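HDLP (histone deacetylase-like protein) (Aquifex aeolicus, PDB 1C3S) probably acts as a zinc-dependent deacetylase of the histone deacetylase family, removing acetyl groups from acylated substrates. Local coordinates at residues A[86-91]-A[136-141]. The protein carries 2 engineered substitutions. Sequence-based numbering, arbitrary orientation.
With SHH (octanedioic acid hydroxyamide phenylamide), chain C.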
loop_
_atom_site.group_PDB
_atom_site.type_symbol
_atom_site.label_atom_id
_atom_site.label_comp_id
_atom_site.label_asym_id
_atom_site.label_seq_id
_atom_site.Cartn_x
_atom_site.Cartn_y
_atom_site.Cartn_z
ATOM N N TYR A 86 20.046 11.712 -2.220
ATOM C CA TYR A 86 18.639 11.373 -2.403
ATOM C C TYR A 86 18.298 9.912 -2.648
ATOM O O TYR A 86 17.125 9.566 -2.753
ATOM C CB TYR A 86 18.080 12.235 -3.538
ATOM C CG TYR A 86 18.256 13.727 -3.304
ATOM C CD1 TYR A 86 17.493 14.400 -2.348
ATOM C CD2 TYR A 86 19.190 14.466 -4.043
ATOM C CE1 TYR A 86 17.647 15.769 -2.136
ATOM C CE2 TYR A 86 19.355 15.837 -3.836
ATOM C CZ TYR A 86 18.577 16.483 -2.883
ATOM O OH TYR A 86 18.720 17.834 -2.685
ATOM N N ASN A 87 19.313 9.064 -2.749
ATOM C CA ASN A 87 19.106 7.636 -2.959
ATOM C C ASN A 87 18.356 7.413 -4.272
ATOM O O ASN A 87 17.464 6.574 -4.368
ATOM C CB ASN A 87 18.307 7.057 -1.789
ATOM C CG ASN A 87 18.521 5.555 -1.598
ATOM O OD1 ASN A 87 17.841 4.926 -0.791
ATOM N ND2 ASN A 87 19.474 4.985 -2.321
ATOM N N ILE A 88 18.750 8.181 -5.280
ATOM C CA ILE A 88 18.150 8.140 -6.610
ATOM C C ILE A 88 19.148 7.610 -7.630
ATOM O O ILE A 88 20.340 7.872 -7.531
ATOM C CB ILE A 88 17.706 9.575 -7.054
ATOM C CG1 ILE A 88 16.462 10.003 -6.273
ATOM C CG2 ILE A 88 17.475 9.638 -8.558
ATOM C CD1 ILE A 88 15.253 9.108 -6.476
ATOM N N GLY A 89 18.656 6.868 -8.614
ATOM C CA GLY A 89 19.538 6.366 -9.649
ATOM C C GLY A 89 19.953 4.935 -9.437
ATOM O O GLY A 89 20.339 4.239 -10.381
ATOM N N GLY A 90 19.889 4.490 -8.194
ATOM C CA GLY A 90 20.264 3.125 -7.922
ATOM C C GLY A 90 19.321 2.163 -8.623
ATOM O O GLY A 90 18.388 2.566 -9.325
ATOM N N TYR A 91 19.580 0.878 -8.426
ATOM C CA TYR A 91 18.766 -0.176 -8.984
ATOM C C TYR A 91 17.387 -0.104 -8.352
ATOM O O TYR A 91 16.364 -0.253 -9.026
ATOM C CB TYR A 91 19.392 -1.521 -8.633
ATOM C CG TYR A 91 18.459 -2.689 -8.806
ATOM C CD1 TYR A 91 18.158 -3.187 -10.064
ATOM C CD2 TYR A 91 17.846 -3.273 -7.708
ATOM C CE1 TYR A 91 17.268 -4.240 -10.226
ATOM C CE2 TYR A 91 16.952 -4.329 -7.860
ATOM C CZ TYR A 91 16.673 -4.804 -9.120
ATOM O OH TYR A 91 15.816 -5.858 -9.274
ATOM N N SER A 136 13.312 13.806 2.218
ATOM C CA SER A 136 14.218 14.197 1.143
ATOM C C SER A 136 14.994 12.980 0.642
ATOM O O SER A 136 16.208 13.049 0.436
ATOM C CB SER A 136 15.208 15.242 1.659
ATOM O OG SER A 136 14.532 16.252 2.384
ATOM N N ARG A 137 14.309 11.866 0.418
ATOM C CA ARG A 137 15.035 10.686 -0.006
ATOM C C ARG A 137 14.199 9.554 -0.586
ATOM O O ARG A 137 13.134 9.226 -0.071
ATOM C CB ARG A 137 15.856 10.202 1.194
ATOM C CG ARG A 137 16.450 8.824 1.118
ATOM C CD ARG A 137 17.309 8.635 2.347
ATOM N NE ARG A 137 18.499 9.479 2.275
ATOM C CZ ARG A 137 19.602 9.146 1.612
ATOM N NH1 ARG A 137 19.660 7.981 0.970
ATOM N NH2 ARG A 137 20.634 9.982 1.587
ATOM N N ALA A 138 14.695 8.971 -1.671
ATOM C CA ALA A 138 14.014 7.853 -2.308
ATOM C C ALA A 138 14.266 6.660 -1.396
ATOM O O ALA A 138 15.265 6.632 -0.679
ATOM C CB ALA A 138 14.585 7.597 -3.699
ATOM N N ASN A 139 13.381 5.672 -1.411
ATOM C CA ASN A 139 13.569 4.550 -0.515
ATOM C C ASN A 139 12.578 3.421 -0.745
ATOM O O ASN A 139 11.374 3.614 -0.641
ATOM C CB ASN A 139 13.481 5.052 0.938
ATOM C CG ASN A 139 13.504 3.928 1.961
ATOM O OD1 ASN A 139 14.452 3.135 2.031
ATOM N ND2 ASN A 139 12.450 3.860 2.771
ATOM N N GLY A 140 13.122 2.250 -1.055
ATOM C CA GLY A 140 12.334 1.060 -1.278
ATOM C C GLY A 140 11.368 1.185 -2.417
ATOM O O GLY A 140 10.175 0.915 -2.241
ATOM N N PHE A 141 11.880 1.593 -3.577
ATOM C CA PHE A 141 11.076 1.765 -4.792
ATOM C C PHE A 141 10.239 3.035 -4.752
ATOM O O PHE A 141 9.627 3.408 -5.759
ATOM C CB PHE A 141 10.115 0.599 -4.995
ATOM C CG PHE A 141 10.766 -0.746 -5.002
ATOM C CD1 PHE A 141 9.982 -1.894 -5.010
ATOM C CD2 PHE A 141 12.151 -0.873 -5.043
ATOM C CE1 PHE A 141 10.558 -3.141 -5.063
ATOM C CE2 PHE A 141 12.748 -2.118 -5.096
ATOM C CZ PHE A 141 11.951 -3.263 -5.109
HETATM O O1 SHH C . 6.112 -2.501 0.859
HETATM O O2 SHH C . 7.234 -3.633 -1.442
HETATM N N1 SHH C . 7.314 -2.139 0.226
HETATM C C1 SHH C . 7.899 -3.017 -0.650
HETATM C C2 SHH C . 9.307 -3.302 -0.449
HETATM C C3 SHH C . 10.211 -2.829 -1.578
HETATM C C4 SHH C . 11.664 -3.124 -1.274
HETATM C C5 SHH C . 12.030 -4.474 -1.843
HETATM C C6 SHH C . 13.523 -4.389 -2.084
HETATM C C7 SHH C . 14.153 -5.764 -2.112
HETATM C C8 SHH C . 14.605 -6.086 -3.506
HETATM O O3 SHH C . 15.401 -5.427 -4.157
HETATM N N2 SHH C . 14.042 -7.225 -3.955
HETATM C C9 SHH C . 13.929 -7.836 -5.333
HETATM C C10 SHH C . 13.263 -9.110 -5.405
HETATM C C11 SHH C . 13.110 -9.788 -6.699
HETATM C C12 SHH C . 13.624 -9.224 -7.903
HETATM C C13 SHH C . 14.318 -7.930 -7.802
HETATM C C14 SHH C . 14.470 -7.208 -6.516
#
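Tyr-86, closing helix 82-86, hands its carbonyl O to the N-H of Ala-138; this bond, 2.7 Å from Tyr-86 O to Ala-138 N and nearly straight at 169°, ties the two loops together. The CB of Tyr-86 points away from 136-141 and its side chain packs on Asp-64 and Thr-68 of helix 63-74, but Tyr-86 CD1 still meets Ser-136 O at 3.4 Å, ring edge to carbonyl. Arg-137 extends from its backbone, then bends at chi3 (-70°), which brings its guanidinium back over the helix end. There one face covers Tyr-86 N, and NH2 is bonded to Glu-84 O. Arg-137 NH1 lies 3.2 Å from CB of Asn-87, the residue that leaves the helix with positive phi and sends its CB toward Ala-138. Next, Ile-88 places CD1 3.2 Å from Ala-138 CB, an apolar touch beside Leu-69 and Tyr-65.

Past the two glycines, Tyr-91 no longer meets the other loop; its OH, bonded to Asn-20 O, borders the inhibitor's phenyl ring. Phe-141, at the far end of 136-141, walls the tubular active-site channel typical of histone deacetylases, its ring face 3.5 Å below C3 of the SHH linker. With an alanine in place of Phe-141, the linker would probably lose this apolar wall and be freer to shift. The zinc, at the channel bottom, lies about 11 Å from the Asn-139 side chain. The chemistry thus changes along the contact: a backbone bond and an arginine bonded to a carbonyl of the last helical turn join the loops, while farther on Phe-141 offers a ring face to the aliphatic linker and Tyr-91 meets the phenyl cap through its hydroxyl end.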